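Local coordinates for aminotransferase class I and II (Streptococcus suis 89/1591, PDB 3OP7), which is probably an aminotransferase that uses covalently bound pyridoxal phosphate to move amino groups between amino acids and keto acids, at residues A93-L98 / D249-C254; Q83-N88 / Q239-L244; Q116-I121 / Y189-E194. All blocks are in the same frame, centred on the assembly; numbering follows the deposited sequence. Where two conformers were deposited one is given.

Interaction 1: A93-L98 / D249-C254; sequences ANLLVL and DYTMIC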
ATOM      1  N   ALA A  93      -2.334  -2.988  -6.513  1.00 19.92           N
ATOM      2  CA  ALA A  93      -3.397  -3.601  -7.277  1.00 20.15           C
ATOM      3  C   ALA A  93      -3.289  -5.150  -7.261  1.00 20.63           C
ATOM      4  O   ALA A  93      -4.266  -5.852  -6.966  1.00 19.73           O
ATOM      5  CB  ALA A  93      -3.455  -3.120  -8.683  1.00 20.13           C
ATOM      6  N   ASN A  94      -2.093  -5.670  -7.537  1.00 19.52           N
ATOM      7  CA  ASN A  94      -1.906  -7.126  -7.442  1.00 20.61           C
ATOM      8  C   ASN A  94      -2.252  -7.646  -6.061  1.00 20.77           C
ATOM      9  O   ASN A  94      -2.925  -8.685  -5.951  1.00 21.84           O
ATOM     10  CB  ASN A  94      -0.455  -7.573  -7.804  1.00 19.88           C
ATOM     11  CG  ASN A  94      -0.122  -7.478  -9.262  1.00 22.39           C
ATOM     12  OD1 ASN A  94      -0.966  -7.695 -10.152  1.00 22.12           O
ATOM     13  ND2 ASN A  94       1.177  -7.306  -9.542  1.00 22.52           N
ATOM     14  N   LEU A  95      -1.769  -6.970  -5.014  1.00 20.15           N
ATOM     15  CA  LEU A  95      -2.040  -7.389  -3.656  1.00 21.24           C
ATOM     16  C   LEU A  95      -3.534  -7.338  -3.381  1.00 21.66           C
ATOM     17  O   LEU A  95      -4.093  -8.262  -2.766  1.00 22.58           O
ATOM     18  CB  LEU A  95      -1.320  -6.487  -2.661  1.00 21.43           C
ATOM     19  CG  LEU A  95      -1.607  -6.823  -1.188  1.00 22.60           C
ATOM     20  CD1 LEU A  95      -1.274  -8.273  -0.853  1.00 24.06           C
ATOM     21  CD2 LEU A  95      -0.879  -5.835  -0.300  1.00 26.17           C
ATOM     22  N   LEU A  96      -4.187  -6.249  -3.750  1.00 21.43           N
ATOM     23  CA  LEU A  96      -5.634  -6.123  -3.495  1.00 20.68           C
ATOM     24  C   LEU A  96      -6.418  -7.272  -4.162  1.00 21.47           C
ATOM     25  O   LEU A  96      -7.321  -7.862  -3.546  1.00 23.88           O
ATOM     26  CB  LEU A  96      -6.144  -4.818  -4.020  1.00 21.76           C
ATOM     27  CG  LEU A  96      -7.659  -4.544  -3.881  1.00 21.34           C
ATOM     28  CD1 LEU A  96      -8.101  -4.602  -2.401  1.00 22.17           C
ATOM     29  CD2 LEU A  96      -8.006  -3.194  -4.557  1.00 21.26           C
ATOM     30  N   VAL A  97      -6.076  -7.583  -5.400  1.00 20.94           N
ATOM     31  CA  VAL A  97      -6.773  -8.666  -6.138  1.00 21.48           C
ATOM     32  C   VAL A  97      -6.597 -10.005  -5.396  1.00 23.49           C
ATOM     33  O   VAL A  97      -7.580 -10.700  -5.052  1.00 23.65           O
ATOM     34  CB  VAL A  97      -6.309  -8.795  -7.584  1.00 21.58           C
ATOM     35  CG1 VAL A  97      -6.919 -10.082  -8.297  1.00 21.59           C
ATOM     36  CG2 VAL A  97      -6.716  -7.529  -8.347  1.00 23.15           C
ATOM     37  N   LEU A  98      -5.343 -10.353  -5.111  1.00 22.49           N
ATOM     38  CA  LEU A  98      -5.038 -11.656  -4.536  1.00 23.65           C
ATOM     39  C   LEU A  98      -5.545 -11.777  -3.118  1.00 25.49           C
ATOM     40  O   LEU A  98      -6.154 -12.771  -2.719  1.00 25.80           O
ATOM     41  CB  LEU A  98      -3.517 -11.908  -4.661  1.00 22.83           C
ATOM     42  CG  LEU A  98      -3.029 -11.974  -6.121  1.00 25.24           C
ATOM     43  CD1 LEU A  98      -1.520 -11.743  -6.205  1.00 26.23           C
ATOM     44  CD2 LEU A  98      -3.409 -13.327  -6.741  1.00 27.74           C
ATOM     45  N   ASP A 249      -9.127  -1.120   2.854  1.00 23.26           N
ATOM     46  CA  ASP A 249      -8.581  -0.649   4.125  1.00 22.31           C
ATOM     47  C   ASP A 249      -7.612  -1.648   4.760  1.00 23.63           C
ATOM     48  O   ASP A 249      -6.920  -1.302   5.724  1.00 23.79           O
ATOM     49  CB  ASP A 249      -9.626  -0.243   5.158  1.00 23.55           C
ATOM     50  CG  ASP A 249     -10.427   0.984   4.752  1.00 25.01           C
ATOM     51  OD1 ASP A 249     -10.272   1.443   3.608  1.00 24.55           O
ATOM     52  OD2 ASP A 249     -11.197   1.436   5.625  1.00 26.01           O
ATOM     53  N   TYR A 250      -7.503  -2.855   4.235  1.00 24.21           N
ATOM     54  CA  TYR A 250      -6.475  -3.729   4.799  1.00 24.86           C
ATOM     55  C   TYR A 250      -5.118  -3.352   4.297  1.00 25.04           C
ATOM     56  O   TYR A 250      -4.112  -3.713   4.912  1.00 24.89           O
ATOM     57  CB  TYR A 250      -6.740  -5.188   4.392  1.00 25.55           C
ATOM     58  CG  TYR A 250      -7.824  -5.879   5.153  1.00 23.98           C
ATOM     59  CD1 TYR A 250      -7.678  -6.196   6.506  1.00 27.14           C
ATOM     60  CD2 TYR A 250      -9.014  -6.251   4.536  1.00 23.71           C
ATOM     61  CE1 TYR A 250      -8.623  -6.868   7.162  1.00 27.50           C
ATOM     62  CE2 TYR A 250      -9.987  -6.927   5.198  1.00 25.09           C
ATOM     63  CZ  TYR A 250      -9.805  -7.255   6.532  1.00 27.62           C
ATOM     64  OH  TYR A 250     -10.763  -7.903   7.325  1.00 33.00           O
ATOM     65  N   THR A 251      -5.053  -2.760   3.096  1.00 23.06           N
ATOM     66  CA  THR A 251      -3.791  -2.553   2.415  1.00 22.61           C
ATOM     67  C   THR A 251      -3.381  -1.115   2.136  1.00 22.60           C
ATOM     68  O   THR A 251      -2.184  -0.814   2.106  1.00 24.57           O
ATOM     69  CB  THR A 251      -3.825  -3.327   1.080  1.00 22.27           C
ATOM     70  OG1 THR A 251      -4.823  -2.743   0.238  1.00 22.87           O
ATOM     71  CG2 THR A 251      -4.152  -4.849   1.366  1.00 23.25           C
HETATM   72  N   MSE A 252      -4.340  -0.212   1.865  1.00 21.22           N
HETATM   73  CA  MSE A 252      -3.997   1.113   1.422  1.00 21.31           C
HETATM   74  C   MSE A 252      -4.924   2.241   1.932  1.00 21.12           C
HETATM   75  O   MSE A 252      -4.447   3.345   2.117  1.00 20.57           O
HETATM   76  CB  MSE A 252      -3.901   1.144  -0.093  1.00 21.97           C
HETATM   77  CG  MSE A 252      -5.167   0.827  -0.753  1.00 23.64           C
HETATM   78 SE   MSE A 252      -5.243   0.844  -2.647  0.75 26.23          SE
HETATM   79  CE  MSE A 252      -4.548  -0.984  -2.721  1.00 29.75           C
ATOM     80  N   ILE A 253      -6.204   1.921   2.146  1.00 20.41           N
ATOM     81  CA  ILE A 253      -7.361   2.890   2.200  1.00 20.80           C
ATOM     82  C   ILE A 253      -7.587   3.591   0.845  1.00 21.80           C
ATOM     83  O   ILE A 253      -8.675   3.475   0.238  1.00 21.99           O
ATOM     84  CB  ILE A 253      -7.294   3.918   3.351  1.00 20.29           C
ATOM     85  CG1 ILE A 253      -7.157   3.204   4.697  1.00 23.14           C
ATOM     86  CG2 ILE A 253      -8.579   4.828   3.306  1.00 20.57           C
ATOM     87  CD1 ILE A 253      -7.073   4.119   5.895  1.00 23.51           C
ATOM     88  N   CYS A 254      -6.576   4.331   0.423  1.00 21.82           N
ATOM     89  CA  CYS A 254      -6.581   5.053  -0.823  1.00 22.62           C
ATOM     90  C   CYS A 254      -5.143   5.449  -1.176  1.00 21.19           C
ATOM     91  O   CYS A 254      -4.199   5.349  -0.373  1.00 20.21           O
ATOM     92  CB  CYS A 254      -7.465   6.317  -0.679  1.00 22.02           C
ATOM     93  SG  CYS A 254      -6.997   7.311   0.642  1.00 24.84           S
TER
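Helix 89-101, the first helix after the opening strand of the large sheet, meets the loop between helices 238-244 and 257-268 where Leu95 and Leu96 meet Thr251 and Met252. The backbones come nearest at Leu96 and Thr251, whose CA atoms are 7.1 Å apart, so the gap is bridged by side chains alone. The closer of the two touches is between methyl groups: Leu95 CD2 lies 3.8 Å from Thr251 CG2, and Leu95 CG is 4.1 Å from the same methyl. The two side chains run past each other in opposite directions, meeting alongside rather than end on. Thr251 presents carbon here because its CG2 stands anti to the carbonyl carbon, beside the backbone N, while OG1 takes the place between N and C (chi1 65°).

This is the large domain of a fold type I pyridoxal phosphate enzyme, near the subunit interface. Leu95 packs on Leu95 of the second subunit, and the loop's backbone oxygens at Met252 and Cys254 accept hydrogen bonds from Arg230 of that subunit. The second touch is looser. Met252, present as selenomethionine, runs straight from CA to its selenium (chi2 179°) and then turns at chi3, which brings CE to 4.4 Å from Leu96 CB. On the way the side chain also lies on Thr87 of the preceding strand and on Asn88. No hydrogen bond links the helix to the loop, and the four touching residues are all buried. Together the two segments hide 176 Å² from solvent. The side chain of Leu96 also touches Arg248, just ahead of the loop segment.

Interaction 2: Q83-N88 / Q239-L244; sequences QILQTN and QVTDIL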
ATOM      1  N   GLN A  83     -15.695   0.295 -13.408  1.00 27.40           N
ATOM      2  CA  GLN A  83     -14.896  -0.915 -13.327  1.00 26.56           C
ATOM      3  C   GLN A  83     -13.430  -0.638 -12.899  1.00 25.41           C
ATOM      4  O   GLN A  83     -12.608  -1.571 -12.859  1.00 24.46           O
ATOM      5  CB  GLN A  83     -14.892  -1.604 -14.681  1.00 27.89           C
ATOM      6  CG  GLN A  83     -16.264  -2.153 -15.137  1.00 28.33           C
ATOM      7  CD  GLN A  83     -16.198  -2.733 -16.513  1.00 30.64           C
ATOM      8  OE1 GLN A  83     -16.726  -2.153 -17.470  1.00 31.49           O
ATOM      9  NE2 GLN A  83     -15.538  -3.886 -16.650  1.00 28.37           N
ATOM     10  N   ILE A  84     -13.110   0.619 -12.547  1.00 24.13           N
ATOM     11  CA  ILE A  84     -11.716   1.027 -12.248  1.00 23.74           C
ATOM     12  C   ILE A  84     -11.581   1.360 -10.800  1.00 23.86           C
ATOM     13  O   ILE A  84     -12.376   2.175 -10.288  1.00 24.35           O
ATOM     14  CB  ILE A  84     -11.304   2.266 -13.074  1.00 23.63           C
ATOM     15  CG1 ILE A  84     -11.526   2.029 -14.583  1.00 24.50           C
ATOM     16  CG2 ILE A  84      -9.830   2.645 -12.821  1.00 22.50           C
ATOM     17  CD1 ILE A  84     -10.791   0.748 -15.216  1.00 23.54           C
ATOM     18  N   LEU A  85     -10.595   0.758 -10.137  1.00 22.98           N
ATOM     19  CA  LEU A  85     -10.214   1.123  -8.791  1.00 22.92           C
ATOM     20  C   LEU A  85      -8.757   1.566  -8.766  1.00 23.03           C
ATOM     21  O   LEU A  85      -7.856   0.818  -9.124  1.00 21.91           O
ATOM     22  CB  LEU A  85     -10.399  -0.017  -7.782  1.00 23.28           C
ATOM     23  CG  LEU A  85     -11.810  -0.539  -7.573  1.00 26.54           C
ATOM     24  CD1 LEU A  85     -11.752  -1.767  -6.666  1.00 25.73           C
ATOM     25  CD2 LEU A  85     -12.694   0.573  -6.965  1.00 27.28           C
ATOM     26  N   GLN A  86      -8.528   2.773  -8.245  1.00 22.65           N
ATOM     27  CA  GLN A  86      -7.175   3.271  -8.025  1.00 22.53           C
ATOM     28  C   GLN A  86      -6.487   2.521  -6.907  1.00 20.51           C
ATOM     29  O   GLN A  86      -7.110   2.216  -5.861  1.00 22.23           O
ATOM     30  CB  GLN A  86      -7.224   4.755  -7.651  1.00 20.87           C
ATOM     31  CG  GLN A  86      -5.889   5.469  -7.712  1.00 21.22           C
ATOM     32  CD  GLN A  86      -6.091   6.954  -7.586  1.00 20.96           C
ATOM     33  OE1 GLN A  86      -6.354   7.431  -6.509  1.00 20.45           O
ATOM     34  NE2 GLN A  86      -6.026   7.668  -8.676  1.00 19.34           N
ATOM     35  N   THR A  87      -5.179   2.305  -7.086  1.00 19.73           N
ATOM     36  CA  THR A  87      -4.365   1.654  -6.091  1.00 20.67           C
ATOM     37  C   THR A  87      -3.004   2.322  -5.931  1.00 20.90           C
ATOM     38  O   THR A  87      -2.617   3.184  -6.773  1.00 19.48           O
ATOM     39  CB  THR A  87      -4.158   0.184  -6.498  1.00 19.82           C
ATOM     40  OG1 THR A  87      -3.499   0.159  -7.776  1.00 19.50           O
ATOM     41  CG2 THR A  87      -5.503  -0.595  -6.526  1.00 20.19           C
ATOM     42  N   ASN A  88      -2.291   1.984  -4.853  1.00 20.80           N
ATOM     43  CA  ASN A  88      -0.903   2.432  -4.700  1.00 20.63           C
ATOM     44  C   ASN A  88       0.033   1.631  -5.589  1.00 20.86           C
ATOM     45  O   ASN A  88       0.657   0.638  -5.162  1.00 20.07           O
ATOM     46  CB  ASN A  88      -0.436   2.463  -3.238  1.00 20.77           C
ATOM     47  CG  ASN A  88      -0.411   1.088  -2.575  1.00 22.68           C
ATOM     48  OD1 ASN A  88      -1.366   0.337  -2.717  1.00 24.05           O
ATOM     49  ND2 ASN A  88       0.680   0.766  -1.827  1.00 25.70           N
ATOM     50  N   GLN A 239     -18.805  -7.387 -10.756  1.00 32.43           N
ATOM     51  CA  GLN A 239     -18.871  -8.254  -9.583  0.50 32.74           C
ATOM     52  C   GLN A 239     -17.537  -8.250  -8.824  1.00 31.70           C
ATOM     53  O   GLN A 239     -17.502  -8.092  -7.589  1.00 31.49           O
ATOM     54  CB  GLN A 239     -19.242  -9.681  -9.999  0.50 33.68           C
ATOM     55  CG  GLN A 239     -20.702  -9.868 -10.415  0.50 35.45           C
ATOM     56  CD  GLN A 239     -20.902 -11.163 -11.184  0.50 37.26           C
ATOM     57  OE1 GLN A 239     -20.174 -11.446 -12.138  0.50 38.32           O
ATOM     58  NE2 GLN A 239     -21.879 -11.961 -10.766  0.50 40.20           N
ATOM     59  N   VAL A 240     -16.437  -8.422  -9.557  1.00 29.32           N
ATOM     60  CA  VAL A 240     -15.121  -8.411  -8.919  1.00 28.18           C
ATOM     61  C   VAL A 240     -14.827  -7.050  -8.291  1.00 26.45           C
ATOM     62  O   VAL A 240     -14.377  -6.945  -7.124  1.00 26.17           O
ATOM     63  CB  VAL A 240     -14.005  -8.793  -9.898  1.00 26.49           C
ATOM     64  CG1 VAL A 240     -12.611  -8.456  -9.281  1.00 25.56           C
ATOM     65  CG2 VAL A 240     -14.147 -10.329 -10.230  1.00 29.34           C
ATOM     66  N   THR A 241     -15.113  -5.994  -9.039  1.00 26.64           N
ATOM     67  CA  THR A 241     -14.884  -4.634  -8.545  1.00 27.14           C
ATOM     68  C   THR A 241     -15.618  -4.416  -7.238  1.00 28.58           C
ATOM     69  O   THR A 241     -15.089  -3.853  -6.255  1.00 27.88           O
ATOM     70  CB  THR A 241     -15.292  -3.580  -9.594  1.00 28.08           C
ATOM     71  OG1 THR A 241     -14.486  -3.782 -10.773  1.00 27.64           O
ATOM     72  CG2 THR A 241     -15.015  -2.167  -9.110  1.00 28.38           C
ATOM     73  N   ASP A 242     -16.860  -4.870  -7.210  1.00 29.63           N
ATOM     74  CA  ASP A 242     -17.645  -4.751  -5.959  1.00 31.23           C
ATOM     75  C   ASP A 242     -17.052  -5.518  -4.782  1.00 30.17           C
ATOM     76  O   ASP A 242     -17.208  -5.075  -3.640  1.00 31.00           O
ATOM     77  CB  ASP A 242     -19.071  -5.253  -6.139  1.00 33.61           C
ATOM     78  CG  ASP A 242     -20.018  -4.195  -6.689  1.00 40.62           C
ATOM     79  OD1 ASP A 242     -19.681  -2.999  -6.612  1.00 45.66           O
ATOM     80  OD2 ASP A 242     -21.128  -4.573  -7.181  1.00 48.08           O
ATOM     81  N   ILE A 243     -16.427  -6.670  -5.030  1.00 28.66           N
ATOM     82  CA  ILE A 243     -15.756  -7.398  -3.949  1.00 28.14           C
ATOM     83  C   ILE A 243     -14.553  -6.620  -3.442  1.00 27.49           C
ATOM     84  O   ILE A 243     -14.429  -6.320  -2.232  1.00 27.55           O
ATOM     85  CB  ILE A 243     -15.335  -8.790  -4.385  1.00 28.27           C
ATOM     86  CG1 ILE A 243     -16.548  -9.677  -4.671  1.00 30.79           C
ATOM     87  CG2 ILE A 243     -14.434  -9.415  -3.349  1.00 28.98           C
ATOM     88  CD1 ILE A 243     -16.212 -10.996  -5.364  1.00 34.30           C
ATOM     89  N   LEU A 244     -13.723  -6.192  -4.381  1.00 25.37           N
ATOM     90  CA  LEU A 244     -12.444  -5.534  -4.025  1.00 25.20           C
ATOM     91  C   LEU A 244     -12.646  -4.288  -3.182  1.00 25.36           C
ATOM     92  O   LEU A 244     -11.821  -3.973  -2.360  1.00 25.79           O
ATOM     93  CB  LEU A 244     -11.640  -5.186  -5.260  1.00 24.70           C
ATOM     94  CG  LEU A 244     -11.288  -6.314  -6.228  1.00 25.76           C
ATOM     95  CD1 LEU A 244     -10.321  -5.866  -7.383  1.00 23.29           C
ATOM     96  CD2 LEU A 244     -10.729  -7.555  -5.580  1.00 23.70           C
TER
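The flat groups where Leu85 and Gln83 meet Thr241 and Leu244 are amides: Leu85 CD1 comes to the oxygen end of the Thr241 peptide, with 4.0 Å between Leu85 CD1 and Thr241 O. The side-chain amide of Gln83 is held at both of its polar atoms, OE1 by the backbone N of Lys80 and NE2 by the backbone O of Ala236. This amide lies farther from the helix segment than the Gln83 backbone does; it is the backbone, at O and CA, that lies beside Thr241 OG1.

Leu85 and Thr241 carry the packing about equally, with 66 and 69 Å² covered. Leu85 CD1 sits 3.7 Å from Leu244 CB, the two side chains crossing at a slant, and Leu85 CG is 3.9 Å from Thr241 CG2. That methyl faces Leu85 because it stands anti to the backbone N of Thr241 (chi1 -61° for OG1, which lies beside that N). The hydroxyl of Thr241 bonds to Asn237 O, one turn back along the chain, and approaches Gln83 O only to 3.6 Å, too long to count as a bond here.

Strand 84-87, outermost in the large sheet of this chain, runs antiparallel to strand 232-235, and that strand leads directly into helix 238-244. The helix thus folds back over the strand beside its own. Leu85 points to the helix, whereas Ile84 points away to Phe68 and Val72 of helix 66-73, the usual alternation of a strand with packing on both faces. With no hydrogen bond across the segments, cohesion rests on contacts between aliphatic carbons, and the polar ends of Gln83 and Thr241 are satisfied by neighbours outside the pair, consistent with a contact held by shape and burial rather than by charge.

Interaction 3: Q116-I121 / Y189-E194; sequences QQLYDI and YILSDE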
ATOM      1  N   GLN A 116       7.195 -11.596  -8.611  1.00 23.43           N
ATOM      2  CA  GLN A 116       7.068 -12.523  -7.469  1.00 24.05           C
ATOM      3  C   GLN A 116       5.740 -12.449  -6.714  1.00 24.35           C
ATOM      4  O   GLN A 116       5.303 -13.424  -6.134  1.00 25.06           O
ATOM      5  CB  GLN A 116       8.268 -12.361  -6.502  1.00 24.89           C
ATOM      6  CG  GLN A 116       8.297 -13.356  -5.350  1.00 28.34           C
ATOM      7  CD  GLN A 116       9.558 -13.272  -4.507  1.00 28.71           C
ATOM      8  OE1 GLN A 116      10.516 -12.579  -4.874  1.00 29.99           O
ATOM      9  NE2 GLN A 116       9.577 -13.997  -3.387  1.00 28.67           N
ATOM     10  N   GLN A 117       5.085 -11.292  -6.739  1.00 24.32           N
ATOM     11  CA  GLN A 117       3.773 -11.168  -6.100  1.00 23.48           C
ATOM     12  C   GLN A 117       2.804 -12.265  -6.571  1.00 23.83           C
ATOM     13  O   GLN A 117       1.983 -12.757  -5.789  1.00 24.92           O
ATOM     14  CB  GLN A 117       3.138  -9.837  -6.454  1.00 23.14           C
ATOM     15  CG  GLN A 117       3.674  -8.609  -5.678  1.00 22.04           C
ATOM     16  CD  GLN A 117       2.833  -7.400  -5.965  1.00 23.38           C
ATOM     17  OE1 GLN A 117       2.761  -6.956  -7.102  1.00 22.34           O
ATOM     18  NE2 GLN A 117       2.190  -6.844  -4.913  1.00 19.38           N
ATOM     19  N   LEU A 118       2.887 -12.562  -7.859  1.00 24.65           N
ATOM     20  CA  LEU A 118       1.844 -13.304  -8.531  1.00 24.73           C
ATOM     21  C   LEU A 118       1.752 -14.769  -8.095  1.00 25.64           C
ATOM     22  O   LEU A 118       0.657 -15.358  -8.188  1.00 24.92           O
ATOM     23  CB  LEU A 118       1.961 -13.210 -10.061  1.00 24.85           C
ATOM     24  CG  LEU A 118       1.825 -11.802 -10.641  1.00 23.46           C
ATOM     25  CD1 LEU A 118       2.105 -11.914 -12.157  1.00 27.48           C
ATOM     26  CD2 LEU A 118       0.451 -11.091 -10.281  1.00 24.64           C
ATOM     27  N   TYR A 119       2.846 -15.329  -7.591  1.00 26.12           N
ATOM     28  CA  TYR A 119       2.850 -16.699  -7.068  1.00 26.64           C
ATOM     29  C   TYR A 119       3.045 -16.787  -5.556  1.00 26.43           C
ATOM     30  O   TYR A 119       2.425 -17.638  -4.935  1.00 26.46           O
ATOM     31  CB  TYR A 119       3.835 -17.591  -7.826  1.00 27.08           C
ATOM     32  CG  TYR A 119       5.251 -17.089  -7.920  1.00 25.06           C
ATOM     33  CD1 TYR A 119       6.156 -17.337  -6.901  1.00 29.05           C
ATOM     34  CD2 TYR A 119       5.676 -16.337  -9.004  1.00 25.19           C
ATOM     35  CE1 TYR A 119       7.445 -16.883  -6.991  1.00 29.14           C
ATOM     36  CE2 TYR A 119       6.929 -15.850  -9.081  1.00 27.65           C
ATOM     37  CZ  TYR A 119       7.823 -16.118  -8.057  1.00 29.47           C
ATOM     38  OH  TYR A 119       9.107 -15.630  -8.124  1.00 31.28           O
ATOM     39  N   ASP A 120       3.837 -15.899  -4.955  1.00 26.31           N
ATOM     40  CA  ASP A 120       4.070 -15.983  -3.518  1.00 26.88           C
ATOM     41  C   ASP A 120       2.954 -15.415  -2.669  1.00 26.56           C
ATOM     42  O   ASP A 120       2.714 -15.923  -1.574  1.00 28.04           O
ATOM     43  CB  ASP A 120       5.454 -15.451  -3.146  1.00 28.43           C
ATOM     44  CG  ASP A 120       6.551 -16.515  -3.314  1.00 30.17           C
ATOM     45  OD1 ASP A 120       6.223 -17.756  -3.296  1.00 29.87           O
ATOM     46  OD2 ASP A 120       7.745 -16.113  -3.467  1.00 30.48           O
ATOM     47  N   ILE A 121       2.235 -14.406  -3.147  1.00 24.25           N
ATOM     48  CA  ILE A 121       1.088 -13.961  -2.367  1.00 25.36           C
ATOM     49  C   ILE A 121       0.062 -15.089  -2.253  1.00 24.31           C
ATOM     50  O   ILE A 121      -0.365 -15.411  -1.130  1.00 25.18           O
ATOM     51  CB  ILE A 121       0.499 -12.584  -2.825  1.00 23.57           C
ATOM     52  CG1 ILE A 121       1.529 -11.472  -2.574  1.00 26.53           C
ATOM     53  CG2 ILE A 121      -0.799 -12.291  -2.073  1.00 23.21           C
ATOM     54  CD1 ILE A 121       1.151 -10.106  -3.143  1.00 25.52           C
ATOM     55  N   TYR A 189     -10.621 -17.020 -12.996  1.00 26.78           N
ATOM     56  CA  TYR A 189     -10.241 -15.661 -13.280  1.00 25.85           C
ATOM     57  C   TYR A 189      -8.894 -15.745 -13.918  1.00 24.40           C
ATOM     58  O   TYR A 189      -8.130 -16.673 -13.643  1.00 24.93           O
ATOM     59  CB  TYR A 189     -10.004 -14.866 -12.029  1.00 26.95           C
ATOM     60  CG  TYR A 189     -11.201 -14.642 -11.133  1.00 28.61           C
ATOM     61  CD1 TYR A 189     -12.251 -13.886 -11.558  1.00 31.11           C
ATOM     62  CD2 TYR A 189     -11.233 -15.180  -9.825  1.00 32.86           C
ATOM     63  CE1 TYR A 189     -13.362 -13.667 -10.707  1.00 32.07           C
ATOM     64  CE2 TYR A 189     -12.312 -14.964  -8.975  1.00 34.43           C
ATOM     65  CZ  TYR A 189     -13.370 -14.199  -9.419  1.00 35.18           C
ATOM     66  OH  TYR A 189     -14.441 -13.980  -8.570  1.00 36.05           O
ATOM     67  N   ILE A 190      -8.567 -14.737 -14.699  1.00 24.31           N
ATOM     68  CA  ILE A 190      -7.191 -14.520 -15.153  1.00 23.05           C
ATOM     69  C   ILE A 190      -6.752 -13.127 -14.709  1.00 23.78           C
ATOM     70  O   ILE A 190      -7.303 -12.116 -15.152  1.00 23.68           O
ATOM     71  CB  ILE A 190      -7.010 -14.653 -16.688  1.00 24.27           C
ATOM     72  CG1 ILE A 190      -7.359 -16.067 -17.184  1.00 24.67           C
ATOM     73  CG2 ILE A 190      -5.539 -14.307 -17.043  1.00 24.57           C
ATOM     74  CD1 ILE A 190      -7.410 -16.225 -18.705  1.00 25.75           C
ATOM     75  N   LEU A 191      -5.794 -13.088 -13.784  1.00 23.18           N
ATOM     76  CA  LEU A 191      -5.200 -11.847 -13.312  1.00 21.82           C
ATOM     77  C   LEU A 191      -4.029 -11.612 -14.262  1.00 23.04           C
ATOM     78  O   LEU A 191      -3.168 -12.508 -14.448  1.00 22.34           O
ATOM     79  CB  LEU A 191      -4.636 -12.015 -11.925  1.00 22.59           C
ATOM     80  CG  LEU A 191      -3.727 -10.875 -11.391  1.00 20.37           C
ATOM     81  CD1 LEU A 191      -4.424  -9.464 -11.521  1.00 23.10           C
ATOM     82  CD2 LEU A 191      -3.275 -11.126  -9.923  1.00 22.70           C
ATOM     83  N   SER A 192      -4.025 -10.467 -14.925  1.00 22.62           N
ATOM     84  CA  SER A 192      -2.933 -10.102 -15.821  1.00 21.96           C
ATOM     85  C   SER A 192      -2.299  -8.760 -15.413  1.00 22.38           C
ATOM     86  O   SER A 192      -2.945  -7.714 -15.456  1.00 22.38           O
ATOM     87  CB  SER A 192      -3.467 -10.031 -17.252  1.00 23.28           C
ATOM     88  OG  SER A 192      -2.419  -9.753 -18.173  1.00 22.51           O
ATOM     89  N   ASP A 193      -1.070  -8.818 -14.918  1.00 21.34           N
ATOM     90  CA  ASP A 193      -0.305  -7.646 -14.591  1.00 20.79           C
ATOM     91  C   ASP A 193       0.304  -7.110 -15.900  1.00 21.09           C
ATOM     92  O   ASP A 193       1.165  -7.755 -16.544  1.00 22.50           O
ATOM     93  CB  ASP A 193       0.745  -8.012 -13.538  1.00 21.54           C
ATOM     94  CG  ASP A 193       1.752  -6.895 -13.247  1.00 22.15           C
ATOM     95  OD1 ASP A 193       1.989  -6.011 -14.090  1.00 23.30           O
ATOM     96  OD2 ASP A 193       2.414  -7.001 -12.212  1.00 23.50           O
ATOM     97  N   GLU A 194      -0.238  -5.979 -16.317  1.00 20.65           N
ATOM     98  CA  GLU A 194       0.017  -5.382 -17.585  1.00 22.45           C
ATOM     99  C   GLU A 194       0.805  -4.093 -17.514  1.00 22.77           C
ATOM    100  O   GLU A 194       0.691  -3.245 -18.399  1.00 22.42           O
ATOM    101  CB  GLU A 194      -1.308  -5.224 -18.366  1.00 22.92           C
ATOM    102  CG  GLU A 194      -1.920  -6.591 -18.624  1.00 23.38           C
ATOM    103  CD  GLU A 194      -3.329  -6.640 -19.193  1.00 25.88           C
ATOM    104  OE1 GLU A 194      -4.057  -5.632 -19.159  1.00 24.90           O
ATOM    105  OE2 GLU A 194      -3.684  -7.739 -19.726  1.00 22.89           O
TER
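Leu118 gives up the most surface, 64 Å², to its two partners on strand 189-193, Asp193 and Leu191. Its two methyls divide the work. CD2 meets CD2 of Leu191 at 3.7 Å, the side chains crossing at an angle, while CD1 reaches only to 4.4 Å from Asp193 CB. Leu191 turns its branch to the helix because its CG stands anti to the backbone N (chi1 168°).

Asp193 and Leu191 lie two apart and so point the same way, towards helix 117-124, while Ser192 between them points to the other side and its OG donates to Glu194 OE2 at 2.8 Å. Leu118 touches the methylene of Asp193 and leaves the carboxylate to polar partners: OD2 is hydrogen-bonded to N1 of the modified lysine at position 222 and to ND2 of Asn94, and OD1 takes the backbone N of Val195. As in fold type I aminotransferases generally, this aspartate pairs with the pyridine nitrogen, and Leu118 packs against its CB, beside the cofactor site.

Around the pair, Leu118 also lies on Cys159 and Asn161 of strand 157-161, the neighbour of 189-193 in the sheet. Leu191 leans on Val217 of strand 214-219 on the other flank, and helix 89-101 adds Leu98 to Leu191 and Asn94 to Leu118.

How the interactions relate
All three contacts belong to the large domain, and helix 89-101 lies among them. Interactions 1 and 2 have centres about 9 Å apart and touch directly: strand 84-87 leads into that helix, and their segments alternate along the chain. Interaction 3 is nested inside the loop that each of the others closes, with its centre about 13 Å from that of interaction 1 and about 15 Å from that of interaction 2. Interactions 2 and 3 reach the same sheet, at its outer strand and in its interior, and Val240 meets Tyr189 between them. Asn94 of interaction 1 probably hydrogen-bonds to residues of both segments of interaction 3, tying the interface region to the cofactor site.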